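Telomerase reverse transcriptase (Candida tropicalis MYA-3404, PDB 6ZD1) probably extends chromosome ends as a telomerase reverse transcriptase, adding simple telomeric DNA repeats copied from a template within its RNA component. Local coordinates at residues E2-T6 and S170-I175; L597-D603 and K659-N664; L609-R613 and Y672-C676. Numbering follows the deposited sequence.

Interaction 1. Residues E2-T6 and S170-I175; sequences EIIRT and SLVKNI
This is a loop-on-helix packing contact at the very start of the modelled chain. Residues 2-6 form a non-regular segment just before helix 8-14. They lie against residues 170-175 of helix 158-179, which has a wider pi-type turn at 170-172. The closest CA pair is I3 and N174, 6.2 Å apart. I3 (m, m) extends along the helix surface. Its CG2 is 3.9 Å from L171 CD2, and its CD1 is 3.9 Å from I175 CG1. I4 adds CG1, 3.5 Å from L171 CD2. W166, one turn earlier on the helix, also touches I4 and L171. The helix belongs to the telomerase RNA-binding domain (TRBD), and the N-terminal segment packs on it. N174 (m) points toward the loop, and its ND2 makes a weak hydrogen bond to I3 O at 3.3 Å. The D48 carboxylate accepts hydrogen bonds from the backbone N atoms of E2, I3 and I4.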
ATOM      1  N   GLU A   2       6.445  -7.092  31.761  1.00 83.70           N
ATOM      2  CA  GLU A   2       5.420  -6.274  31.124  1.00 68.63           C
ATOM      3  C   GLU A   2       5.379  -6.495  29.610  1.00 81.45           C
ATOM      4  O   GLU A   2       5.061  -5.585  28.849  1.00 95.93           O
ATOM      5  CB  GLU A   2       5.656  -4.798  31.438  1.00 80.19           C
ATOM      6  CG  GLU A   2       7.063  -4.320  31.144  1.00 73.15           C
ATOM      7  CD  GLU A   2       7.302  -2.911  31.633  1.00 90.55           C
ATOM      8  OE1 GLU A   2       6.702  -2.530  32.663  1.00 80.07           O
ATOM      9  OE2 GLU A   2       8.083  -2.183  30.983  1.00101.11           O
ATOM     10  N   ILE A   3       5.710  -7.714  29.188  1.00 80.59           N
ATOM     11  CA  ILE A   3       5.593  -8.130  27.798  1.00 70.66           C
ATOM     12  C   ILE A   3       4.456  -9.127  27.609  1.00 64.94           C
ATOM     13  O   ILE A   3       3.740  -9.078  26.606  1.00 68.00           O
ATOM     14  CB  ILE A   3       6.932  -8.711  27.287  1.00 67.30           C
ATOM     15  CG1 ILE A   3       7.932  -7.587  27.009  1.00 72.84           C
ATOM     16  CG2 ILE A   3       6.729  -9.559  26.042  1.00 65.02           C
ATOM     17  CD1 ILE A   3       7.495  -6.637  25.912  1.00 66.82           C
ATOM     18  N   ILE A   4       4.279 -10.033  28.564  1.00 64.74           N
ATOM     19  CA  ILE A   4       3.177 -10.987  28.578  1.00 67.34           C
ATOM     20  C   ILE A   4       2.134 -10.459  29.556  1.00 82.54           C
ATOM     21  O   ILE A   4       2.378 -10.401  30.766  1.00 81.99           O
ATOM     22  CB  ILE A   4       3.658 -12.387  28.982  1.00 64.45           C
ATOM     23  CG1 ILE A   4       4.930 -12.743  28.214  1.00 60.62           C
ATOM     24  CG2 ILE A   4       2.561 -13.427  28.767  1.00 69.28           C
ATOM     25  CD1 ILE A   4       5.556 -14.055  28.627  1.00 63.20           C
ATOM     26  N   ARG A   5       0.969 -10.074  29.040  1.00 86.51           N
ATOM     27  CA  ARG A   5      -0.129  -9.567  29.859  1.00 92.05           C
ATOM     28  C   ARG A   5      -1.287 -10.562  29.890  1.00 91.03           C
ATOM     29  O   ARG A   5      -2.461 -10.187  29.866  1.00108.94           O
ATOM     30  CB  ARG A   5      -0.582  -8.190  29.374  1.00 97.66           C
ATOM     31  CG  ARG A   5       0.123  -7.024  30.088  1.00 97.70           C
ATOM     32  CD  ARG A   5       0.329  -5.809  29.180  1.00 96.64           C
ATOM     33  NE  ARG A   5       1.140  -6.136  28.008  1.00105.55           N
ATOM     34  CZ  ARG A   5       1.589  -5.248  27.125  1.00107.11           C
ATOM     35  NH1 ARG A   5       1.316  -3.956  27.271  1.00 95.15           N
ATOM     36  NH2 ARG A   5       2.317  -5.652  26.091  1.00 94.36           N
ATOM     37  N   THR A   6      -0.950 -11.850  29.926  1.00 83.17           N
ATOM     38  CA  THR A   6      -1.894 -12.928  30.178  1.00 92.43           C
ATOM     39  C   THR A   6      -1.259 -13.884  31.180  1.00 84.48           C
ATOM     40  O   THR A   6      -0.036 -13.922  31.336  1.00 89.08           O
ATOM     41  CB  THR A   6      -2.281 -13.670  28.887  1.00 89.53           C
ATOM     42  OG1 THR A   6      -1.098 -14.042  28.171  1.00 99.06           O
ATOM     43  CG2 THR A   6      -3.143 -12.788  27.996  1.00 82.87           C
ATOM     44  N   SER A 170       2.777 -13.054  20.148  1.00 63.28           N
ATOM     45  CA  SER A 170       2.635 -12.446  21.466  1.00 61.93           C
ATOM     46  C   SER A 170       3.960 -11.939  22.016  1.00 64.98           C
ATOM     47  O   SER A 170       4.041 -10.798  22.473  1.00 78.12           O
ATOM     48  CB  SER A 170       2.004 -13.433  22.459  1.00 49.21           C
ATOM     49  OG  SER A 170       0.709 -13.833  22.039  1.00 71.36           O
ATOM     50  N   LEU A 171       5.005 -12.766  21.987  1.00 56.53           N
ATOM     51  CA  LEU A 171       6.284 -12.336  22.540  1.00 60.65           C
ATOM     52  C   LEU A 171       7.019 -11.393  21.593  1.00 58.84           C
ATOM     53  O   LEU A 171       7.285 -10.237  21.938  1.00 58.34           O
ATOM     54  CB  LEU A 171       7.150 -13.553  22.869  1.00 63.21           C
ATOM     55  CG  LEU A 171       6.706 -14.342  24.097  1.00 56.61           C
ATOM     56  CD1 LEU A 171       7.667 -15.477  24.379  1.00 60.14           C
ATOM     57  CD2 LEU A 171       6.631 -13.406  25.275  1.00 69.37           C
ATOM     58  N   VAL A 172       7.334 -11.865  20.382  1.00 54.91           N
ATOM     59  CA  VAL A 172       8.171 -11.077  19.480  1.00 55.71           C
ATOM     60  C   VAL A 172       7.479  -9.773  19.107  1.00 49.27           C
ATOM     61  O   VAL A 172       8.085  -8.696  19.160  1.00 59.62           O
ATOM     62  CB  VAL A 172       8.538 -11.901  18.231  1.00 64.43           C
ATOM     63  CG1 VAL A 172       9.317 -11.044  17.236  1.00 46.71           C
ATOM     64  CG2 VAL A 172       9.350 -13.127  18.627  1.00 48.28           C
ATOM     65  N   LYS A 173       6.186  -9.838  18.786  1.00 54.09           N
ATOM     66  CA  LYS A 173       5.489  -8.646  18.315  1.00 59.93           C
ATOM     67  C   LYS A 173       5.355  -7.606  19.423  1.00 59.83           C
ATOM     68  O   LYS A 173       5.564  -6.410  19.186  1.00 70.46           O
ATOM     69  CB  LYS A 173       4.118  -9.025  17.757  1.00 66.79           C
ATOM     70  CG  LYS A 173       3.282  -7.842  17.296  1.00 63.33           C
ATOM     71  CD  LYS A 173       1.879  -8.279  16.919  1.00 74.27           C
ATOM     72  CE  LYS A 173       1.836  -8.852  15.520  1.00 77.79           C
ATOM     73  NZ  LYS A 173       2.041  -7.779  14.512  1.00 96.00           N
ATOM     74  N   ASN A 174       5.020  -8.036  20.641  1.00 64.69           N
ATOM     75  CA  ASN A 174       4.875  -7.073  21.729  1.00 70.78           C
ATOM     76  C   ASN A 174       6.204  -6.427  22.089  1.00 63.07           C
ATOM     77  O   ASN A 174       6.233  -5.253  22.471  1.00 62.32           O
ATOM     78  CB  ASN A 174       4.256  -7.736  22.956  1.00 58.08           C
ATOM     79  CG  ASN A 174       2.803  -8.096  22.739  1.00 64.20           C
ATOM     80  OD1 ASN A 174       2.168  -7.607  21.807  1.00 65.84           O
ATOM     81  ND2 ASN A 174       2.268  -8.950  23.602  1.00 74.03           N
ATOM     82  N   ILE A 175       7.305  -7.173  21.986  1.00 69.63           N
ATOM     83  CA  ILE A 175       8.619  -6.577  22.206  1.00 63.04           C
ATOM     84  C   ILE A 175       8.855  -5.443  21.220  1.00 63.81           C
ATOM     85  O   ILE A 175       9.298  -4.351  21.602  1.00 58.05           O
ATOM     86  CB  ILE A 175       9.711  -7.656  22.100  1.00 62.00           C
ATOM     87  CG1 ILE A 175       9.604  -8.622  23.278  1.00 55.97           C
ATOM     88  CG2 ILE A 175      11.091  -7.018  22.018  1.00 54.51           C
ATOM     89  CD1 ILE A 175      10.341  -9.916  23.062  1.00 61.54           C
TER

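Interaction 2. Residues L597-D603 and K659-N664; sequences LSEFLLD and KFARVN
K659 begins the helical segment with an extended side chain (t throughout) that runs toward the loop 597-603. Its NZ donates a hydrogen bond to L597 O at 2.6 Å, just where the chain has left helix 582-596. The same NZ makes a salt bridge with E122. F660 (t) follows, with its CD2 4.0 Å from L602 CB. These two residues form the closest backbone approach, 5.3 Å between CA atoms. L602 (m, t) points toward the helix and sets CD1 3.7 Å from K659 CG. R662 NH2 stays 4.2 Å from E599 OE2, beyond salt-bridge range, while its NH1 pairs with E658. V663 (t) faces the loop, with CG2 3.6 Å from E599 CB and CG1 3.7 Å from D603 CA. N664 (m) closes the helix. Its ND2 donates to L602 O at 2.6 Å and weakly to F660 O at 2.8 Å, while its OD1 accepts from F604 N. D603 CA-CB points away from the helix, and its OD1 is hydrogen-bonded to S606 OG. Polar bonds at both ends flank an apolar centre. The loop packs across the last turn of helix 642-664 in the helical C-terminal extension, the thumb of telomerase reverse transcriptase.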
ATOM      1  N   LEU A 597       5.543  -6.110  -1.030  1.00 57.62           N
ATOM      2  CA  LEU A 597       4.114  -5.841  -1.183  1.00 58.34           C
ATOM      3  C   LEU A 597       3.687  -4.854  -0.101  1.00 66.06           C
ATOM      4  O   LEU A 597       3.071  -5.206   0.905  1.00 65.44           O
ATOM      5  CB  LEU A 597       3.312  -7.133  -1.119  1.00 59.54           C
ATOM      6  CG  LEU A 597       1.818  -6.994  -1.416  1.00 67.49           C
ATOM      7  CD1 LEU A 597       1.583  -6.734  -2.900  1.00 59.42           C
ATOM      8  CD2 LEU A 597       1.049  -8.220  -0.939  1.00 61.52           C
ATOM      9  N   SER A 598       4.024  -3.589  -0.325  1.00 63.54           N
ATOM     10  CA  SER A 598       3.756  -2.547   0.650  1.00 68.90           C
ATOM     11  C   SER A 598       2.299  -2.094   0.589  1.00 71.48           C
ATOM     12  O   SER A 598       1.599  -2.279  -0.410  1.00 68.00           O
ATOM     13  CB  SER A 598       4.686  -1.362   0.425  1.00 86.16           C
ATOM     14  OG  SER A 598       6.041  -1.773   0.405  1.00 89.53           O
ATOM     15  N   GLU A 599       1.850  -1.477   1.686  1.00 63.13           N
ATOM     16  CA  GLU A 599       0.448  -1.086   1.800  1.00 73.83           C
ATOM     17  C   GLU A 599       0.069   0.007   0.807  1.00 73.69           C
ATOM     18  O   GLU A 599      -1.051  -0.002   0.284  1.00 72.61           O
ATOM     19  CB  GLU A 599       0.149  -0.612   3.225  1.00 72.29           C
ATOM     20  CG  GLU A 599       0.246  -1.696   4.287  1.00 82.78           C
ATOM     21  CD  GLU A 599      -0.022  -1.175   5.692  1.00102.26           C
ATOM     22  OE1 GLU A 599      -0.367   0.018   5.837  1.00 92.69           O
ATOM     23  OE2 GLU A 599       0.115  -1.963   6.654  1.00 96.12           O
ATOM     24  N   PHE A 600       0.986   0.930   0.505  1.00 72.74           N
ATOM     25  CA  PHE A 600       0.633   2.068  -0.338  1.00 77.26           C
ATOM     26  C   PHE A 600       0.339   1.654  -1.773  1.00 83.26           C
ATOM     27  O   PHE A 600      -0.335   2.401  -2.492  1.00 87.22           O
ATOM     28  CB  PHE A 600       1.747   3.117  -0.324  1.00 75.68           C
ATOM     29  CG  PHE A 600       3.102   2.550  -0.581  1.00 90.15           C
ATOM     30  CD1 PHE A 600       3.441   2.075  -1.836  1.00106.44           C
ATOM     31  CD2 PHE A 600       4.037   2.482   0.429  1.00100.11           C
ATOM     32  CE1 PHE A 600       4.676   1.534  -2.073  1.00104.11           C
ATOM     33  CE2 PHE A 600       5.281   1.949   0.191  1.00109.12           C
ATOM     34  CZ  PHE A 600       5.585   1.463  -1.063  1.00102.44           C
ATOM     35  N   LEU A 601       0.843   0.504  -2.215  1.00 71.61           N
ATOM     36  CA  LEU A 601       0.572   0.031  -3.562  1.00 68.86           C
ATOM     37  C   LEU A 601      -0.697  -0.798  -3.641  1.00 73.31           C
ATOM     38  O   LEU A 601      -1.054  -1.264  -4.727  1.00 89.25           O
ATOM     39  CB  LEU A 601       1.762  -0.770  -4.091  1.00 69.88           C
ATOM     40  CG  LEU A 601       2.876   0.152  -4.592  1.00 88.64           C
ATOM     41  CD1 LEU A 601       3.921  -0.605  -5.389  1.00 94.91           C
ATOM     42  CD2 LEU A 601       2.310   1.330  -5.395  1.00109.28           C
ATOM     43  N   LEU A 602      -1.384  -0.981  -2.518  1.00 64.93           N
ATOM     44  CA  LEU A 602      -2.739  -1.502  -2.504  1.00 63.41           C
ATOM     45  C   LEU A 602      -3.739  -0.441  -2.080  1.00 77.94           C
ATOM     46  O   LEU A 602      -4.937  -0.731  -1.995  1.00 76.53           O
ATOM     47  CB  LEU A 602      -2.822  -2.717  -1.572  1.00 67.22           C
ATOM     48  CG  LEU A 602      -1.724  -3.758  -1.794  1.00 67.63           C
ATOM     49  CD1 LEU A 602      -1.831  -4.881  -0.776  1.00 75.87           C
ATOM     50  CD2 LEU A 602      -1.793  -4.306  -3.210  1.00 57.63           C
ATOM     51  N   ASP A 603      -3.276   0.786  -1.837  1.00 80.82           N
ATOM     52  CA  ASP A 603      -4.113   1.878  -1.348  1.00 90.65           C
ATOM     53  C   ASP A 603      -4.974   2.399  -2.495  1.00 91.38           C
ATOM     54  O   ASP A 603      -4.458   2.968  -3.464  1.00 86.60           O
ATOM     55  CB  ASP A 603      -3.230   2.974  -0.747  1.00 85.22           C
ATOM     56  CG  ASP A 603      -4.027   4.129  -0.147  1.00 77.46           C
ATOM     57  OD1 ASP A 603      -4.642   4.902  -0.909  1.00 93.19           O
ATOM     58  OD2 ASP A 603      -4.028   4.273   1.093  1.00 92.75           O
ATOM     59  N   LYS A 659      -4.209  -8.453   2.217  1.00 54.88           N
ATOM     60  CA  LYS A 659      -3.607  -7.151   2.480  1.00 62.06           C
ATOM     61  C   LYS A 659      -4.310  -6.043   1.704  1.00 67.84           C
ATOM     62  O   LYS A 659      -4.405  -4.914   2.196  1.00 67.66           O
ATOM     63  CB  LYS A 659      -2.113  -7.181   2.153  1.00 63.90           C
ATOM     64  CG  LYS A 659      -1.338  -6.001   2.714  1.00 67.49           C
ATOM     65  CD  LYS A 659       0.162  -6.247   2.691  1.00 68.87           C
ATOM     66  CE  LYS A 659       0.909  -5.069   3.295  1.00 74.00           C
ATOM     67  NZ  LYS A 659       2.370  -5.329   3.430  1.00 85.20           N
ATOM     68  N   PHE A 660      -4.834  -6.347   0.512  1.00 58.88           N
ATOM     69  CA  PHE A 660      -5.590  -5.346  -0.238  1.00 55.80           C
ATOM     70  C   PHE A 660      -6.880  -4.975   0.483  1.00 70.54           C
ATOM     71  O   PHE A 660      -7.254  -3.797   0.533  1.00 73.19           O
ATOM     72  CB  PHE A 660      -5.906  -5.854  -1.646  1.00 51.35           C
ATOM     73  CG  PHE A 660      -6.806  -4.939  -2.431  1.00 53.25           C
ATOM     74  CD1 PHE A 660      -8.179  -5.139  -2.454  1.00 63.12           C
ATOM     75  CD2 PHE A 660      -6.279  -3.871  -3.140  1.00 69.27           C
ATOM     76  CE1 PHE A 660      -9.008  -4.289  -3.174  1.00 65.86           C
ATOM     77  CE2 PHE A 660      -7.102  -3.021  -3.866  1.00 64.01           C
ATOM     78  CZ  PHE A 660      -8.468  -3.230  -3.881  1.00 57.89           C
ATOM     79  N   ALA A 661      -7.590  -5.968   1.023  1.00 62.83           N
ATOM     80  CA  ALA A 661      -8.794  -5.679   1.793  1.00 65.68           C
ATOM     81  C   ALA A 661      -8.454  -4.985   3.106  1.00 76.99           C
ATOM     82  O   ALA A 661      -9.197  -4.108   3.563  1.00 86.95           O
ATOM     83  CB  ALA A 661      -9.575  -6.966   2.047  1.00 66.37           C
ATOM     84  N   ARG A 662      -7.335  -5.365   3.727  1.00 74.32           N
ATOM     85  CA  ARG A 662      -6.901  -4.711   4.958  1.00 75.84           C
ATOM     86  C   ARG A 662      -6.650  -3.225   4.728  1.00 84.36           C
ATOM     87  O   ARG A 662      -7.132  -2.376   5.489  1.00 90.95           O
ATOM     88  CB  ARG A 662      -5.638  -5.393   5.489  1.00 89.23           C
ATOM     89  CG  ARG A 662      -5.741  -5.967   6.898  1.00 88.41           C
ATOM     90  CD  ARG A 662      -4.530  -6.845   7.193  1.00 90.91           C
ATOM     91  NE  ARG A 662      -3.277  -6.129   6.961  1.00 94.03           N
ATOM     92  CZ  ARG A 662      -2.132  -6.711   6.611  1.00107.14           C
ATOM     93  NH1 ARG A 662      -2.071  -8.026   6.438  1.00 94.13           N
ATOM     94  NH2 ARG A 662      -1.045  -5.973   6.424  1.00 96.80           N
ATOM     95  N   VAL A 663      -5.899  -2.893   3.677  1.00 73.55           N
ATOM     96  CA  VAL A 663      -5.512  -1.505   3.446  1.00 83.20           C
ATOM     97  C   VAL A 663      -6.736  -0.647   3.143  1.00 79.23           C
ATOM     98  O   VAL A 663      -6.974   0.373   3.801  1.00 82.19           O
ATOM     99  CB  VAL A 663      -4.465  -1.424   2.321  1.00 81.76           C
ATOM    100  CG1 VAL A 663      -4.272   0.015   1.876  1.00 81.43           C
ATOM    101  CG2 VAL A 663      -3.148  -2.010   2.800  1.00 82.36           C
ATOM    102  N   ASN A 664      -7.533  -1.046   2.157  1.00 82.98           N
ATOM    103  CA  ASN A 664      -8.659  -0.226   1.732  1.00 79.96           C
ATOM    104  C   ASN A 664      -9.920  -0.448   2.553  1.00 86.49           C
ATOM    105  O   ASN A 664     -10.854   0.354   2.449  1.00 99.71           O
ATOM    106  CB  ASN A 664      -8.957  -0.486   0.257  1.00 68.32           C
ATOM    107  CG  ASN A 664      -7.716  -0.405  -0.590  1.00 80.98           C
ATOM    108  OD1 ASN A 664      -7.145   0.669  -0.768  1.00 86.38           O
ATOM    109  ND2 ASN A 664      -7.277  -1.543  -1.105  1.00 75.39           N
TER

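Interaction 3. Residues L609-R613 and Y672-C676; sequences LETIR and YLLTC
The Y672 ring packs against L609 and R613, the first and last residues of the opposing segment. Its chi1 is t, and the ring reaches across the gap between the two helices. Y672 CD2 is 4.0 Å from L609 CD1, and Y672 CE2 is 4.2 Å from R613 CB. Its OH approaches E610 CG at 4.5 Å, although the carboxylate of E610 bonds to S608 instead. The segments cross at -40°, with their N-to-C directions 40° apart and their axes 10.6 Å apart at closest approach. The nearest CA pair is R613 and L673, at 6.3 Å. L673 (t, p) brings CD1 to 3.9 Å from R613 CA and 4.5 Å from I612 CG2. One turn after Y672, C676 (m) sets SG 3.7 Å from R613 CG. R613 (chi1 t) uses its NE for a salt bridge with D617 on its own helix. No hydrogen bond crosses between the segments. This is side-chain packing between two helices of the C-terminal extension (thumb) of telomerase reverse transcriptase. They run in roughly the same sense and meet at the start of helix 609-637 and the early part of helix 670-684. Helix 642-664 lies in sequence between them and packs beside both: its F660 touches I612, and its I653 touches L674. The loop residue F604 also packs on L609 and I612.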
ATOM      1  N   LEU A 609      -7.126   1.406  -9.832  1.00 87.02           N
ATOM      2  CA  LEU A 609      -7.061  -0.052  -9.844  1.00 78.15           C
ATOM      3  C   LEU A 609      -6.022  -0.556 -10.837  1.00 73.33           C
ATOM      4  O   LEU A 609      -5.326  -1.541 -10.566  1.00 91.83           O
ATOM      5  CB  LEU A 609      -8.429  -0.643 -10.167  1.00 84.66           C
ATOM      6  CG  LEU A 609      -9.318  -0.960  -8.968  1.00101.73           C
ATOM      7  CD1 LEU A 609     -10.490  -1.834  -9.389  1.00 91.40           C
ATOM      8  CD2 LEU A 609      -8.510  -1.630  -7.870  1.00 85.03           C
ATOM      9  N   GLU A 610      -5.902   0.105 -11.995  1.00 80.66           N
ATOM     10  CA  GLU A 610      -4.891  -0.305 -12.964  1.00 78.50           C
ATOM     11  C   GLU A 610      -3.491  -0.152 -12.392  1.00 78.12           C
ATOM     12  O   GLU A 610      -2.602  -0.956 -12.695  1.00 67.98           O
ATOM     13  CB  GLU A 610      -5.016   0.510 -14.255  1.00 76.48           C
ATOM     14  CG  GLU A 610      -6.376   0.449 -14.930  1.00 72.00           C
ATOM     15  CD  GLU A 610      -7.294   1.579 -14.502  1.00108.68           C
ATOM     16  OE1 GLU A 610      -8.507   1.505 -14.793  1.00119.10           O
ATOM     17  OE2 GLU A 610      -6.802   2.544 -13.877  1.00111.40           O
ATOM     18  N   THR A 611      -3.285   0.865 -11.550  1.00 80.89           N
ATOM     19  CA  THR A 611      -2.000   1.026 -10.880  1.00 66.77           C
ATOM     20  C   THR A 611      -1.815  -0.025  -9.795  1.00 70.03           C
ATOM     21  O   THR A 611      -0.730  -0.605  -9.666  1.00 73.27           O
ATOM     22  CB  THR A 611      -1.887   2.434 -10.294  1.00 70.31           C
ATOM     23  OG1 THR A 611      -1.803   3.386 -11.362  1.00 74.03           O
ATOM     24  CG2 THR A 611      -0.649   2.550  -9.413  1.00 69.19           C
ATOM     25  N   ILE A 612      -2.861  -0.293  -9.008  1.00 68.56           N
ATOM     26  CA  ILE A 612      -2.776  -1.359  -8.014  1.00 80.67           C
ATOM     27  C   ILE A 612      -2.479  -2.685  -8.697  1.00 73.75           C
ATOM     28  O   ILE A 612      -1.598  -3.441  -8.271  1.00 66.59           O
ATOM     29  CB  ILE A 612      -4.071  -1.441  -7.188  1.00 71.38           C
ATOM     30  CG1 ILE A 612      -4.203  -0.229  -6.273  1.00 67.28           C
ATOM     31  CG2 ILE A 612      -4.092  -2.723  -6.368  1.00 66.09           C
ATOM     32  CD1 ILE A 612      -5.486  -0.224  -5.480  1.00 78.10           C
ATOM     33  N   ARG A 613      -3.185  -2.963  -9.792  1.00 79.46           N
ATOM     34  CA  ARG A 613      -3.014  -4.238 -10.477  1.00 66.75           C
ATOM     35  C   ARG A 613      -1.600  -4.374 -11.023  1.00 69.71           C
ATOM     36  O   ARG A 613      -0.917  -5.372 -10.759  1.00 61.15           O
ATOM     37  CB  ARG A 613      -4.053  -4.357 -11.590  1.00 64.95           C
ATOM     38  CG  ARG A 613      -3.758  -5.421 -12.617  1.00 81.33           C
ATOM     39  CD  ARG A 613      -3.450  -4.788 -13.957  1.00 78.55           C
ATOM     40  NE  ARG A 613      -3.440  -5.777 -15.026  1.00 93.72           N
ATOM     41  CZ  ARG A 613      -3.405  -5.473 -16.317  1.00101.33           C
ATOM     42  NH1 ARG A 613      -3.377  -4.203 -16.697  1.00107.57           N
ATOM     43  NH2 ARG A 613      -3.403  -6.438 -17.228  1.00118.82           N
ATOM     44  N   TYR A 672     -11.798  -8.010  -9.470  1.00 67.26           N
ATOM     45  CA  TYR A 672     -10.962  -7.573 -10.584  1.00 73.81           C
ATOM     46  C   TYR A 672      -9.503  -7.955 -10.353  1.00 72.41           C
ATOM     47  O   TYR A 672      -8.807  -8.378 -11.284  1.00 72.88           O
ATOM     48  CB  TYR A 672     -11.107  -6.061 -10.780  1.00 68.12           C
ATOM     49  CG  TYR A 672     -10.219  -5.464 -11.857  1.00 81.17           C
ATOM     50  CD1 TYR A 672     -10.605  -5.478 -13.194  1.00 75.98           C
ATOM     51  CD2 TYR A 672      -9.005  -4.867 -11.533  1.00 82.49           C
ATOM     52  CE1 TYR A 672      -9.797  -4.927 -14.179  1.00 87.56           C
ATOM     53  CE2 TYR A 672      -8.192  -4.315 -12.511  1.00 88.09           C
ATOM     54  CZ  TYR A 672      -8.592  -4.347 -13.829  1.00 93.33           C
ATOM     55  OH  TYR A 672      -7.781  -3.797 -14.797  1.00 96.70           O
ATOM     56  N   LEU A 673      -9.037  -7.863  -9.106  1.00 67.93           N
ATOM     57  CA  LEU A 673      -7.636  -8.159  -8.828  1.00 56.90           C
ATOM     58  C   LEU A 673      -7.368  -9.657  -8.882  1.00 54.56           C
ATOM     59  O   LEU A 673      -6.318 -10.085  -9.372  1.00 61.00           O
ATOM     60  CB  LEU A 673      -7.237  -7.588  -7.469  1.00 52.34           C
ATOM     61  CG  LEU A 673      -5.736  -7.543  -7.179  1.00 57.09           C
ATOM     62  CD1 LEU A 673      -5.016  -6.694  -8.217  1.00 68.91           C
ATOM     63  CD2 LEU A 673      -5.476  -7.015  -5.775  1.00 71.38           C
ATOM     64  N   LEU A 674      -8.306 -10.469  -8.389  1.00 51.67           N
ATOM     65  CA  LEU A 674      -8.113 -11.917  -8.409  1.00 48.78           C
ATOM     66  C   LEU A 674      -7.974 -12.436  -9.834  1.00 60.03           C
ATOM     67  O   LEU A 674      -7.123 -13.290 -10.112  1.00 61.31           O
ATOM     68  CB  LEU A 674      -9.273 -12.612  -7.695  1.00 50.09           C
ATOM     69  CG  LEU A 674      -9.200 -14.135  -7.578  1.00 50.84           C
ATOM     70  CD1 LEU A 674      -7.895 -14.547  -6.933  1.00 50.55           C
ATOM     71  CD2 LEU A 674     -10.382 -14.676  -6.785  1.00 54.81           C
ATOM     72  N   THR A 675      -8.789 -11.923 -10.759  1.00 61.22           N
ATOM     73  CA  THR A 675      -8.709 -12.410 -12.131  1.00 61.13           C
ATOM     74  C   THR A 675      -7.498 -11.846 -12.864  1.00 66.51           C
ATOM     75  O   THR A 675      -6.932 -12.531 -13.724  1.00 67.61           O
ATOM     76  CB  THR A 675     -10.001 -12.095 -12.889  1.00 64.98           C
ATOM     77  OG1 THR A 675     -10.211 -10.681 -12.932  1.00 82.78           O
ATOM     78  CG2 THR A 675     -11.184 -12.756 -12.197  1.00 76.28           C
ATOM     79  N   CYS A 676      -7.067 -10.625 -12.531  1.00 59.68           N
ATOM     80  CA  CYS A 676      -5.796 -10.143 -13.067  1.00 64.91           C
ATOM     81  C   CYS A 676      -4.629 -10.975 -12.552  1.00 61.30           C
ATOM     82  O   CYS A 676      -3.654 -11.196 -13.283  1.00 58.06           O
ATOM     83  CB  CYS A 676      -5.590  -8.669 -12.715  1.00 63.35           C
ATOM     84  SG  CYS A 676      -6.596  -7.519 -13.675  1.00 74.82           S
TER

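Interactions 2 and 3 are neighbours, with centres 12 Å apart. They meet at I612, whose CD1 lies 3.6 Å from F660 CE2 and 3.6 Å from L602 O. Their segments alternate along the chain, so helix 609-637 leaves the loop of interaction 2 and helix 670-684 follows the helix that this loop packs against. Both lie in the C-terminal extension and tie three successive helices and their preceding loop together. Interaction 1 is separate, in the RNA-binding domain. Its centre is 26 Å from that of interaction 2 and 37 Å from that of interaction 3. This apo structure holds no template or primer, and none of the contacts is identified as part of the catalytic site.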